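Local coordinates for HD domain protein (PDB 4LRL) that probably hydrolyses deoxyribonucleoside triphosphates through the metal centre of its HD domain, with bound nucleotides acting as allosteric regulators, at residues H147-N152 with H281-A286; A301-P306 with Y317-D322; Q331-P336 with D342-F347; D337-D342 with G379-Y384. One frame throughout, in Å; residues are numbered along the deposited sequence.

Overall arrangement
The four contacts step outward through a largely helical region, their centres lying about 17, 20, 26 and 28 Å from the centre of the chain. All are partly buried: contacts 1 and 2 lie nearer that centre, contact 3 has an exposed lysine at its margin, and contact 4 is the farthest out. Contact 1 ties helix 142-149 to helix 270-291, which also touches contacts 3 and 4. Contact 2 closes a short local loop and reaches the second subunit. Contacts 3 and 4 share Asp342 and helix 338-348. No hydrogen bond crosses any of the four; caps and salt bridges lie within or around the segments, and that between Arg285 and Asp337 joins contacts 1 and 4.

Contact 1: H147-N152 with H281-A286; sequences HIFDTN and HLLHRA
Ile148, in the last turn of helix 142-149, leans against Leu283 and His284 of helix 270-291, and the backbones come closest where the CA atoms of Ile148 and His284 are 6.3 Å apart. Its CB is directed at the opposing helix, and both branches then engage it. A chi1 of -52° places the first methyl opposite the backbone N, with Ile148 CG2 4.2 Å from Leu283 C. That same methyl sits 3.9 Å above the plane of the Phe149 ring, over its centre, and so touches its own neighbour as well as the other helix. The second branch passes Leu283 CB, with Ile148 CG1 4.3 Å away. At the tip, Ile148 CD1 reaches His284 CB at 4.1 Å, the two side chains crossing at about a right angle.

Phe149 adds a looser touch: its CE1 comes within 4.4 Å of Leu283 CD1, which approaches the ring obliquely. The ring also meets Phe145 and packs on Phe307 and Phe308 of helix 305-308, while Leu283 also touches Phe329 of helix 322-332. Helix 142-149 belongs to the HD domain and helix 270-291 to the HD associated region, so the contact joins the two. Nearby, His147 ND1 is hydrogen-bonded to Asp280 OD1.

No hydrogen bond links the two segments themselves. Carbon meets carbon throughout, and the join probably rests on van der Waals packing, with some hydrophobic gain; such a grip depends on matching shape and has little directional preference.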
loop_
_atom_site.group_PDB
_atom_site.type_symbol
_atom_site.label_atom_id
_atom_site.label_comp_id
_atom_site.label_asym_id
_atom_site.label_seq_id
_atom_site.Cartn_x
_atom_site.Cartn_y
_atom_site.Cartn_z
ATOM N N HIS C 147 7.520 34.967 12.558
ATOM C CA HIS C 147 8.732 35.357 13.275
ATOM C C HIS C 147 9.241 36.730 12.821
ATOM O O HIS C 147 9.590 37.567 13.654
ATOM C CB HIS C 147 9.831 34.292 13.145
ATOM C CG HIS C 147 11.127 34.684 13.791
ATOM N ND1 HIS C 147 12.293 34.865 13.077
ATOM C CD2 HIS C 147 11.432 34.951 15.084
ATOM C CE1 HIS C 147 13.264 35.213 13.902
ATOM N NE2 HIS C 147 12.767 35.279 15.125
ATOM N N ILE C 148 9.256 36.957 11.508
ATOM C CA ILE C 148 9.804 38.193 10.928
ATOM C C ILE C 148 8.806 39.356 10.950
ATOM O O ILE C 148 9.177 40.495 11.259
ATOM C CB ILE C 148 10.305 37.978 9.460
ATOM C CG1 ILE C 148 11.271 36.780 9.357
ATOM C CG2 ILE C 148 10.918 39.260 8.884
ATOM C CD1 ILE C 148 12.553 36.912 10.168
ATOM N N PHE C 149 7.546 39.075 10.620
ATOM C CA PHE C 149 6.554 40.142 10.478
ATOM C C PHE C 149 5.541 40.251 11.619
ATOM O O PHE C 149 4.638 41.080 11.567
ATOM C CB PHE C 149 5.853 40.041 9.126
ATOM C CG PHE C 149 6.785 40.172 7.961
ATOM C CD1 PHE C 149 7.121 39.063 7.193
ATOM C CD2 PHE C 149 7.347 41.400 7.642
ATOM C CE1 PHE C 149 7.988 39.178 6.114
ATOM C CE2 PHE C 149 8.227 41.526 6.558
ATOM C CZ PHE C 149 8.544 40.412 5.795
ATOM N N ASP C 150 5.715 39.416 12.642
ATOM C CA ASP C 150 4.883 39.416 13.850
ATOM C C ASP C 150 3.372 39.277 13.582
ATOM O O ASP C 150 2.545 39.866 14.282
ATOM C CB ASP C 150 5.208 40.628 14.747
ATOM C CG ASP C 150 5.110 40.300 16.236
ATOM O OD1 ASP C 150 5.154 39.093 16.592
ATOM O OD2 ASP C 150 4.987 41.247 17.050
ATOM N N THR C 151 3.030 38.497 12.557
ATOM C CA THR C 151 1.647 38.099 12.296
ATOM C C THR C 151 1.251 36.944 13.223
ATOM O O THR C 151 2.111 36.307 13.835
ATOM C CB THR C 151 1.443 37.653 10.820
ATOM O OG1 THR C 151 2.422 36.669 10.469
ATOM C CG2 THR C 151 1.564 38.829 9.866
ATOM N N ASN C 152 -0.049 36.687 13.330
ATOM C CA ASN C 152 -0.568 35.559 14.101
ATOM C C ASN C 152 -1.742 34.962 13.332
ATOM O O ASN C 152 -2.749 35.638 13.110
ATOM C CB ASN C 152 -0.998 36.019 15.505
ATOM C CG ASN C 152 -1.612 34.898 16.336
ATOM O OD1 ASN C 152 -2.552 34.231 15.911
ATOM N ND2 ASN C 152 -1.086 34.698 17.532
ATOM N N HIS C 281 16.289 34.529 7.202
ATOM C CA HIS C 281 17.295 35.573 7.125
ATOM C C HIS C 281 17.148 36.413 5.863
ATOM O O HIS C 281 17.417 37.621 5.873
ATOM C CB HIS C 281 18.677 34.948 7.212
ATOM C CG HIS C 281 18.994 34.382 8.560
ATOM N ND1 HIS C 281 20.128 33.638 8.804
ATOM C CD2 HIS C 281 18.328 34.458 9.739
ATOM C CE1 HIS C 281 20.156 33.297 10.082
ATOM N NE2 HIS C 281 19.075 33.779 10.671
ATOM N N LEU C 282 16.714 35.763 4.785
ATOM C CA LEU C 282 16.384 36.428 3.530
ATOM C C LEU C 282 15.294 37.478 3.711
ATOM O O LEU C 282 15.431 38.604 3.251
ATOM C CB LEU C 282 15.944 35.389 2.496
ATOM C CG LEU C 282 15.339 35.841 1.166
ATOM C CD1 LEU C 282 16.331 36.674 0.392
ATOM C CD2 LEU C 282 14.877 34.608 0.359
ATOM N N LEU C 283 14.216 37.109 4.387
ATOM C CA LEU C 283 13.134 38.047 4.631
ATOM C C LEU C 283 13.593 39.131 5.595
ATOM O O LEU C 283 13.209 40.298 5.462
ATOM C CB LEU C 283 11.893 37.328 5.177
ATOM C CG LEU C 283 11.199 36.331 4.237
ATOM C CD1 LEU C 283 10.179 35.533 5.005
ATOM C CD2 LEU C 283 10.539 37.021 3.042
ATOM N N HIS C 284 14.419 38.742 6.561
ATOM C CA HIS C 284 14.920 39.695 7.532
ATOM C C HIS C 284 15.788 40.762 6.859
ATOM O O HIS C 284 15.656 41.950 7.158
ATOM C CB HIS C 284 15.691 38.992 8.647
ATOM C CG HIS C 284 16.047 39.898 9.783
ATOM N ND1 HIS C 284 17.294 39.899 10.376
ATOM C CD2 HIS C 284 15.330 40.863 10.411
ATOM C CE1 HIS C 284 17.321 40.808 11.335
ATOM N NE2 HIS C 284 16.143 41.407 11.375
ATOM N N ARG C 285 16.651 40.322 5.943
ATOM C CA ARG C 285 17.541 41.213 5.203
ATOM C C ARG C 285 16.758 42.192 4.356
ATOM O O ARG C 285 17.098 43.366 4.299
ATOM C CB ARG C 285 18.508 40.413 4.316
ATOM C CG ARG C 285 19.610 41.245 3.647
ATOM C CD ARG C 285 20.489 41.995 4.664
ATOM N NE ARG C 285 21.579 42.712 4.003
ATOM C CZ ARG C 285 22.415 43.554 4.615
ATOM N NH1 ARG C 285 22.298 43.796 5.919
ATOM N NH2 ARG C 285 23.372 44.161 3.925
ATOM N N ALA C 286 15.717 41.700 3.694
ATOM C CA ALA C 286 14.838 42.551 2.899
ATOM C C ALA C 286 14.202 43.661 3.747
ATOM O O ALA C 286 14.165 44.814 3.331
ATOM C CB ALA C 286 13.779 41.721 2.219
#

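Contact 2: A301-P306 with Y317-D322; sequences ASLLVP and YLKLDD
Leu303 meets two consecutive residues, Lys319 and Leu320. Its chi1 of -57° sets CG beside the backbone N, and from there Leu303 CD2 reaches Lys319 CD at 3.9 Å. The lysine chain is extended beyond CG, which carries its methylene groups straight past the leucine, and the two side chains cross at about a right angle. This apolar part of the lysine does the touching.

Leu320 works through a single branch. With CG turned anti to its own carbonyl carbon (chi1 -72°), it brings CD2 to the opposing turn. There Leu320 CD2 lies 3.7 Å from Leu303 O, 4.2 Å from Leu303 CB and 4.3 Å from Leu304 CD2, one methyl bridging both leucines. Leu304 has its CB directed away from the partner segment, yet its isobutyl end still arrives at this methyl.

Leu304 and Leu320 also pack on Phe145 of helix 142-149, while Leu303 touches Gln331 of the second subunit and Lys319 touches Thr330 of that subunit. The contact thus lies between helix 142-149 and the second subunit. Apart from the approach of Leu320 CD2 to the carbonyl O of Leu303, the touching atoms are carbons, and no hydrogen bond crosses; cohesion is probably hydrophobic, with the lysine contributing its aliphatic stem.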
loop_
_atom_site.group_PDB
_atom_site.type_symbol
_atom_site.label_atom_id
_atom_site.label_comp_id
_atom_site.label_asym_id
_atom_site.label_seq_id
_atom_site.Cartn_x
_atom_site.Cartn_y
_atom_site.Cartn_z
ATOM N N ALA C 301 8.884 45.044 -4.241
ATOM C CA ALA C 301 8.110 44.058 -3.505
ATOM C C ALA C 301 6.893 44.714 -2.871
ATOM O O ALA C 301 6.695 44.638 -1.656
ATOM C CB ALA C 301 8.982 43.386 -2.457
ATOM N N SER C 302 6.084 45.349 -3.720
ATOM C CA SER C 302 4.921 46.143 -3.307
ATOM C C SER C 302 3.996 45.458 -2.304
ATOM O O SER C 302 3.575 46.081 -1.329
ATOM C CB SER C 302 4.112 46.579 -4.531
ATOM O OG SER C 302 3.751 45.449 -5.311
ATOM N N LEU C 303 3.695 44.181 -2.542
ATOM C CA LEU C 303 2.791 43.413 -1.682
ATOM C C LEU C 303 3.409 43.055 -0.329
ATOM O O LEU C 303 2.699 42.648 0.588
ATOM C CB LEU C 303 2.284 42.156 -2.397
ATOM C CG LEU C 303 1.554 42.269 -3.747
ATOM C CD1 LEU C 303 1.183 40.883 -4.281
ATOM C CD2 LEU C 303 0.318 43.158 -3.674
ATOM N N LEU C 304 4.726 43.212 -0.202
ATOM C CA LEU C 304 5.408 42.998 1.081
ATOM C C LEU C 304 5.649 44.282 1.871
ATOM O O LEU C 304 5.920 44.240 3.079
ATOM C CB LEU C 304 6.740 42.286 0.880
ATOM C CG LEU C 304 6.772 40.765 0.797
ATOM C CD1 LEU C 304 8.225 40.327 0.669
ATOM C CD2 LEU C 304 6.122 40.112 2.010
ATOM N N VAL C 305 5.549 45.417 1.182
ATOM C CA VAL C 305 5.851 46.711 1.768
ATOM C C VAL C 305 5.030 47.003 3.042
ATOM O O VAL C 305 5.609 47.434 4.038
ATOM C CB VAL C 305 5.757 47.848 0.706
ATOM C CG1 VAL C 305 5.943 49.226 1.341
ATOM C CG2 VAL C 305 6.789 47.619 -0.391
ATOM N N PRO C 306 3.698 46.741 3.031
ATOM C CA PRO C 306 2.913 46.938 4.262
ATOM C C PRO C 306 3.452 46.145 5.448
ATOM O O PRO C 306 3.320 46.577 6.592
ATOM C CB PRO C 306 1.529 46.413 3.885
ATOM C CG PRO C 306 1.459 46.544 2.419
ATOM C CD PRO C 306 2.839 46.287 1.918
ATOM N N TYR C 317 -2.856 41.346 3.452
ATOM C CA TYR C 317 -2.401 40.033 3.884
ATOM C C TYR C 317 -2.917 38.929 2.956
ATOM O O TYR C 317 -2.150 38.079 2.522
ATOM C CB TYR C 317 -2.834 39.772 5.324
ATOM C CG TYR C 317 -2.361 38.452 5.894
ATOM C CD1 TYR C 317 -1.117 38.338 6.509
ATOM C CD2 TYR C 317 -3.179 37.318 5.843
ATOM C CE1 TYR C 317 -0.691 37.122 7.040
ATOM C CE2 TYR C 317 -2.775 36.110 6.382
ATOM C CZ TYR C 317 -1.536 36.013 6.975
ATOM O OH TYR C 317 -1.150 34.807 7.509
ATOM N N LEU C 318 -4.216 38.987 2.648
ATOM C CA LEU C 318 -4.897 37.993 1.812
ATOM C C LEU C 318 -4.325 37.858 0.399
ATOM O O LEU C 318 -4.562 36.859 -0.282
ATOM C CB LEU C 318 -6.393 38.299 1.736
ATOM C CG LEU C 318 -7.230 38.086 3.003
ATOM C CD1 LEU C 318 -8.596 38.733 2.847
ATOM C CD2 LEU C 318 -7.370 36.597 3.333
ATOM N N LYS C 319 -3.578 38.864 -0.036
ATOM C CA LYS C 319 -2.987 38.858 -1.365
ATOM C C LYS C 319 -1.732 38.010 -1.381
ATOM O O LYS C 319 -1.201 37.713 -2.453
ATOM C CB LYS C 319 -2.632 40.284 -1.801
ATOM C CG LYS C 319 -3.808 41.107 -2.315
ATOM C CD LYS C 319 -3.376 42.534 -2.567
ATOM C CE LYS C 319 -4.496 43.366 -3.183
ATOM N NZ LYS C 319 -4.203 44.825 -3.026
ATOM N N LEU C 320 -1.254 37.643 -0.194
ATOM C CA LEU C 320 0.009 36.932 -0.064
ATOM C C LEU C 320 -0.123 35.421 -0.196
ATOM O O LEU C 320 -1.046 34.825 0.361
ATOM C CB LEU C 320 0.663 37.254 1.271
ATOM C CG LEU C 320 1.264 38.637 1.491
ATOM C CD1 LEU C 320 1.912 38.630 2.856
ATOM C CD2 LEU C 320 2.282 39.005 0.406
ATOM N N ASP C 321 0.812 34.824 -0.938
ATOM C CA ASP C 321 0.931 33.365 -1.094
ATOM C C ASP C 321 2.384 32.998 -1.430
ATOM O O ASP C 321 3.223 33.885 -1.516
ATOM C CB ASP C 321 -0.045 32.845 -2.156
ATOM C CG ASP C 321 0.144 33.505 -3.517
ATOM O OD1 ASP C 321 -0.874 33.867 -4.145
ATOM O OD2 ASP C 321 1.302 33.660 -3.963
ATOM N N ASP C 322 2.686 31.709 -1.619
ATOM C CA ASP C 322 4.071 31.280 -1.890
ATOM C C ASP C 322 4.647 31.873 -3.191
ATOM O O ASP C 322 5.836 32.199 -3.269
ATOM C CB ASP C 322 4.190 29.745 -1.916
ATOM C CG ASP C 322 3.745 29.084 -0.609
ATOM O OD1 ASP C 322 3.615 27.845 -0.591
ATOM O OD2 ASP C 322 3.525 29.785 0.399
#

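Contact 3: Q331-P336 with D342-F347; sequences QWMDVP and DLAKRF
Met333 folds onto Ala344 and Lys345 through two torsions: a chi1 of -85° keeps CG beside the backbone N, and a chi3 of 58° bends the chain so that the terminal methyl turns over the lysine. Helix 322-332 and helix 338-348 form a helical hairpin (alpha-alpha hairpin) within the HD associated region. The connection between them includes a type I beta turn from Trp332 to Val335, closed by the bond from Val335 N to Trp332 O at 3.1 Å.

The CA atoms of Met333 and Ala344 are 5.6 Å apart, a close approach that the small alanine side chain permits. Ala344 CB touches Met333 CG at 4.0 Å and Trp332 CB at 4.1 Å, so it fits against the start of both side chains. Met333 CG also packs against the helix backbone, 3.8 Å from Lys345 N. Farther out, Met333 CE lies 3.9 Å from Lys345 CE; the lysine chain is extended and crosses the methionine at about a right angle, offering CG, CD and CE to that one methyl.

Trp332 continues inward, its NE1 bonded to Leu299 O and its ring packed against Leu282 and Ala286 of helix 270-291. On the far side of helix 338-348, Asp342 OD2 also has Tyr385 OH as a partner, and Arg346 NH2 has Glu447. One turn of that helix is stapled by Arg346 NH1, which donates to the syn lone pair of Asp342 OD2 at 2.8 Å with an N-H...O angle of 155°, the oxygen lying in the guanidinium plane.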
loop_
_atom_site.group_PDB
_atom_site.type_symbol
_atom_site.label_atom_id
_atom_site.label_comp_id
_atom_site.label_asym_id
_atom_site.label_seq_id
_atom_site.Cartn_x
_atom_site.Cartn_y
_atom_site.Cartn_z
ATOM N N GLN C 331 13.623 38.461 -8.457
ATOM C CA GLN C 331 14.103 39.827 -8.711
ATOM C C GLN C 331 15.271 40.143 -7.787
ATOM O O GLN C 331 16.262 40.720 -8.222
ATOM C CB GLN C 331 13.023 40.883 -8.476
ATOM C CG GLN C 331 11.693 40.716 -9.208
ATOM C CD GLN C 331 10.569 41.426 -8.451
ATOM O OE1 GLN C 331 10.810 42.058 -7.412
ATOM N NE2 GLN C 331 9.340 41.318 -8.955
ATOM N N TRP C 332 15.153 39.751 -6.518
ATOM C CA TRP C 332 16.167 40.081 -5.498
ATOM C C TRP C 332 17.549 39.506 -5.783
ATOM O O TRP C 332 18.554 40.039 -5.310
ATOM C CB TRP C 332 15.721 39.676 -4.086
ATOM C CG TRP C 332 14.506 40.407 -3.584
ATOM C CD1 TRP C 332 13.872 41.460 -4.179
ATOM C CD2 TRP C 332 13.800 40.158 -2.362
ATOM N NE1 TRP C 332 12.808 41.867 -3.417
ATOM C CE2 TRP C 332 12.741 41.089 -2.293
ATOM C CE3 TRP C 332 13.965 39.244 -1.312
ATOM C CZ2 TRP C 332 11.840 41.128 -1.221
ATOM C CZ3 TRP C 332 13.066 39.282 -0.243
ATOM C CH2 TRP C 332 12.019 40.215 -0.210
ATOM N N MET C 333 17.596 38.422 -6.551
ATOM C CA MET C 333 18.867 37.866 -7.013
ATOM C C MET C 333 19.735 38.927 -7.700
ATOM O O MET C 333 20.957 38.812 -7.708
ATOM C CB MET C 333 18.636 36.659 -7.932
ATOM C CG MET C 333 18.441 35.332 -7.181
ATOM S SD MET C 333 18.235 33.869 -8.242
ATOM C CE MET C 333 19.753 33.914 -9.205
ATOM N N ASP C 334 19.097 39.968 -8.237
ATOM C CA ASP C 334 19.793 41.011 -9.003
ATOM C C ASP C 334 19.928 42.367 -8.285
ATOM O O ASP C 334 20.441 43.334 -8.860
ATOM C CB ASP C 334 19.127 41.177 -10.370
ATOM C CG ASP C 334 19.082 39.876 -11.158
ATOM O OD1 ASP C 334 20.041 39.076 -11.064
ATOM O OD2 ASP C 334 18.082 39.648 -11.869
ATOM N N VAL C 335 19.478 42.419 -7.030
ATOM C CA VAL C 335 19.606 43.597 -6.164
ATOM C C VAL C 335 21.063 43.773 -5.696
ATOM O O VAL C 335 21.714 42.790 -5.351
ATOM C CB VAL C 335 18.620 43.484 -4.958
ATOM C CG1 VAL C 335 19.022 44.396 -3.784
ATOM C CG2 VAL C 335 17.196 43.794 -5.414
ATOM N N PRO C 336 21.583 45.019 -5.689
ATOM C CA PRO C 336 22.988 45.207 -5.324
ATOM C C PRO C 336 23.234 45.231 -3.809
ATOM O O PRO C 336 23.706 46.230 -3.249
ATOM C CB PRO C 336 23.352 46.545 -5.984
ATOM C CG PRO C 336 22.083 47.291 -6.025
ATOM C CD PRO C 336 20.964 46.282 -6.128
ATOM N N ASP C 342 22.546 36.699 -2.574
ATOM C CA ASP C 342 22.997 35.339 -2.318
ATOM C C ASP C 342 21.969 34.479 -1.576
ATOM O O ASP C 342 21.803 33.305 -1.901
ATOM C CB ASP C 342 24.307 35.367 -1.533
ATOM C CG ASP C 342 24.900 33.983 -1.344
ATOM O OD1 ASP C 342 25.281 33.345 -2.351
ATOM O OD2 ASP C 342 24.991 33.542 -0.185
ATOM N N LEU C 343 21.300 35.058 -0.576
ATOM C CA LEU C 343 20.272 34.330 0.186
ATOM C C LEU C 343 19.087 33.984 -0.717
ATOM O O LEU C 343 18.551 32.875 -0.669
ATOM C CB LEU C 343 19.796 35.128 1.410
ATOM C CG LEU C 343 20.772 35.370 2.568
ATOM C CD1 LEU C 343 20.157 36.280 3.645
ATOM C CD2 LEU C 343 21.253 34.067 3.194
ATOM N N ALA C 344 18.697 34.940 -1.554
ATOM C CA ALA C 344 17.655 34.704 -2.535
ATOM C C ALA C 344 18.045 33.539 -3.448
ATOM O O ALA C 344 17.223 32.658 -3.700
ATOM C CB ALA C 344 17.380 35.958 -3.336
ATOM N N LYS C 345 19.298 33.530 -3.911
ATOM C CA LYS C 345 19.805 32.440 -4.746
ATOM C C LYS C 345 19.798 31.114 -3.966
ATOM O O LYS C 345 19.372 30.077 -4.494
ATOM C CB LYS C 345 21.200 32.754 -5.312
ATOM C CG LYS C 345 21.646 31.773 -6.386
ATOM C CD LYS C 345 22.730 32.346 -7.308
ATOM C CE LYS C 345 22.768 31.577 -8.650
ATOM N NZ LYS C 345 23.737 32.123 -9.672
ATOM N N ARG C 346 20.230 31.159 -2.705
ATOM C CA ARG C 346 20.292 29.946 -1.878
ATOM C C ARG C 346 18.930 29.304 -1.659
ATOM O O ARG C 346 18.835 28.079 -1.605
ATOM C CB ARG C 346 21.023 30.195 -0.553
ATOM C CG ARG C 346 22.501 30.508 -0.769
ATOM C CD ARG C 346 23.217 30.993 0.492
ATOM N NE ARG C 346 24.131 29.967 0.978
ATOM C CZ ARG C 346 25.450 30.003 0.852
ATOM N NH1 ARG C 346 26.047 31.035 0.272
ATOM N NH2 ARG C 346 26.180 29.010 1.330
ATOM N N PHE C 347 17.888 30.131 -1.565
ATOM C CA PHE C 347 16.519 29.638 -1.422
ATOM C C PHE C 347 15.897 29.140 -2.720
ATOM O O PHE C 347 15.205 28.124 -2.728
ATOM C CB PHE C 347 15.593 30.687 -0.797
ATOM C CG PHE C 347 14.258 30.127 -0.384
ATOM C CD1 PHE C 347 14.114 29.474 0.836
ATOM C CD2 PHE C 347 13.147 30.230 -1.227
ATOM C CE1 PHE C 347 12.878 28.943 1.216
ATOM C CE2 PHE C 347 11.903 29.702 -0.856
ATOM C CZ PHE C 347 11.767 29.058 0.359
#

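Contact 4: D337-D342 with G379-Y384; sequences DSILGD and GFNPKY
Ile339 and Tyr384 mark the closest backbone approach, with CA atoms 7.7 Å apart, where the first turn of helix 338-348 faces the start of helix 382-385. Asp337 is the N-cap of the first helix, and its OD2 accepts from Leu340 N at 2.9 Å, met on the anti side and 33° out of the carboxylate plane. In the other segment, Gly379 has positive phi and ends the preceding helix in a Schellman motif. Two residues on, Asn381 is the N-cap of the next helix, with its OD1 accepting from Lys383 N at 3.0 Å.

These helix starts belong to the HD associated region, and helix 270-291 contacts both. Its Arg285 pairs with Asp337 OD1 in a salt bridge and bonds through NH1 to Tyr384 OH, which also meets Glu288 OE1. His281 ND1 of that helix is probably hydrogen-bonded to Tyr384 O.

Between the capped ends lies a CH-pi contact. Ile339 holds CG2 anti to its backbone N (chi1 -69°), which puts this methyl over one face of the Tyr384 ring, 4.1 Å from the centroid and 24° off the ring normal. It is displaced toward the near rim, with Ile339 CG2 3.7 Å from Tyr384 CG. The CG1 branch carries Ile339 CD1 on, to 3.9 Å from Tyr384 CD1 and 4.0 Å from Asn381 CB. The carboxamide carbon CG of Asn381 lies at the edge of that same ring, in its plane.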
loop_
_atom_site.group_PDB
_atom_site.type_symbol
_atom_site.label_atom_id
_atom_site.label_comp_id
_atom_site.label_asym_id
_atom_site.label_seq_id
_atom_site.Cartn_x
_atom_site.Cartn_y
_atom_site.Cartn_z
ATOM N N ASP C 337 22.883 44.128 -3.168
ATOM C CA ASP C 337 23.351 43.812 -1.842
ATOM C C ASP C 337 23.818 42.375 -1.919
ATOM O O ASP C 337 23.087 41.503 -2.392
ATOM C CB ASP C 337 22.239 43.958 -0.809
ATOM C CG ASP C 337 22.679 43.520 0.582
ATOM O OD1 ASP C 337 23.578 44.177 1.161
ATOM O OD2 ASP C 337 22.132 42.513 1.091
ATOM N N SER C 338 25.039 42.132 -1.464
ATOM C CA SER C 338 25.662 40.818 -1.545
ATOM C C SER C 338 24.863 39.754 -0.781
ATOM O O SER C 338 24.544 38.691 -1.317
ATOM C CB SER C 338 27.113 40.910 -1.045
ATOM O OG SER C 338 27.668 39.627 -0.798
ATOM N N ILE C 339 24.525 40.066 0.464
ATOM C CA ILE C 339 23.831 39.147 1.349
ATOM C C ILE C 339 22.439 38.774 0.831
ATOM O O ILE C 339 22.085 37.587 0.793
ATOM C CB ILE C 339 23.776 39.716 2.794
ATOM C CG1 ILE C 339 25.186 39.723 3.405
ATOM C CG2 ILE C 339 22.789 38.936 3.676
ATOM C CD1 ILE C 339 25.322 40.571 4.668
ATOM N N LEU C 340 21.658 39.775 0.424
ATOM C CA LEU C 340 20.298 39.522 -0.056
ATOM C C LEU C 340 20.310 38.698 -1.347
ATOM O O LEU C 340 19.617 37.677 -1.442
ATOM C CB LEU C 340 19.508 40.828 -0.254
ATOM C CG LEU C 340 18.022 40.614 -0.567
ATOM C CD1 LEU C 340 17.207 40.401 0.714
ATOM C CD2 LEU C 340 17.439 41.748 -1.392
ATOM N N GLY C 341 21.101 39.143 -2.324
ATOM C CA GLY C 341 21.238 38.453 -3.603
ATOM C C GLY C 341 21.565 36.982 -3.427
ATOM O O GLY C 341 20.931 36.123 -4.034
ATOM N N ASP C 342 22.546 36.699 -2.574
ATOM C CA ASP C 342 22.997 35.339 -2.318
ATOM C C ASP C 342 21.969 34.479 -1.576
ATOM O O ASP C 342 21.803 33.305 -1.901
ATOM C CB ASP C 342 24.307 35.367 -1.533
ATOM C CG ASP C 342 24.900 33.983 -1.344
ATOM O OD1 ASP C 342 25.281 33.345 -2.351
ATOM O OD2 ASP C 342 24.991 33.542 -0.185
ATOM N N GLY C 379 34.400 35.363 5.250
ATOM C CA GLY C 379 33.554 36.289 4.494
ATOM C C GLY C 379 32.049 36.116 4.634
ATOM O O GLY C 379 31.278 36.800 3.948
ATOM N N PHE C 380 31.617 35.209 5.511
ATOM C CA PHE C 380 30.195 35.005 5.736
ATOM C C PHE C 380 29.739 35.788 6.957
ATOM O O PHE C 380 30.143 35.471 8.078
ATOM C CB PHE C 380 29.870 33.523 5.942
ATOM C CG PHE C 380 30.033 32.673 4.715
ATOM C CD1 PHE C 380 31.108 31.803 4.597
ATOM C CD2 PHE C 380 29.084 32.707 3.694
ATOM C CE1 PHE C 380 31.254 30.983 3.455
ATOM C CE2 PHE C 380 29.216 31.900 2.556
ATOM C CZ PHE C 380 30.302 31.040 2.434
ATOM N N ASN C 381 28.904 36.804 6.757
ATOM C CA ASN C 381 28.331 37.517 7.890
ATOM C C ASN C 381 27.531 36.531 8.769
ATOM O O ASN C 381 26.562 35.928 8.299
ATOM C CB ASN C 381 27.470 38.695 7.424
ATOM C CG ASN C 381 27.026 39.583 8.571
ATOM O OD1 ASN C 381 26.688 39.101 9.650
ATOM N ND2 ASN C 381 27.010 40.893 8.338
ATOM N N PRO C 382 27.949 36.361 10.041
ATOM C CA PRO C 382 27.371 35.352 10.947
ATOM C C PRO C 382 25.894 35.587 11.284
ATOM O O PRO C 382 25.167 34.636 11.594
ATOM C CB PRO C 382 28.220 35.486 12.220
ATOM C CG PRO C 382 29.443 36.266 11.812
ATOM C CD PRO C 382 29.009 37.150 10.698
ATOM N N LYS C 383 25.454 36.839 11.226
ATOM C CA LYS C 383 24.058 37.150 11.506
ATOM C C LYS C 383 23.098 36.532 10.477
ATOM O O LYS C 383 21.940 36.271 10.798
ATOM C CB LYS C 383 23.833 38.653 11.615
ATOM C CG LYS C 383 24.531 39.302 12.790
ATOM C CD LYS C 383 23.680 40.419 13.396
ATOM C CE LYS C 383 24.467 41.287 14.381
ATOM N NZ LYS C 383 25.399 42.201 13.673
ATOM N N TYR C 384 23.595 36.287 9.262
ATOM C CA TYR C 384 22.781 35.782 8.153
ATOM C C TYR C 384 23.185 34.387 7.725
ATOM O O TYR C 384 22.402 33.672 7.090
ATOM C CB TYR C 384 22.831 36.733 6.951
ATOM C CG TYR C 384 22.430 38.150 7.302
ATOM C CD1 TYR C 384 23.388 39.089 7.676
ATOM C CD2 TYR C 384 21.087 38.541 7.296
ATOM C CE1 TYR C 384 23.030 40.381 8.019
ATOM C CE2 TYR C 384 20.715 39.841 7.642
ATOM C CZ TYR C 384 21.698 40.749 8.000
ATOM O OH TYR C 384 21.361 42.037 8.328
#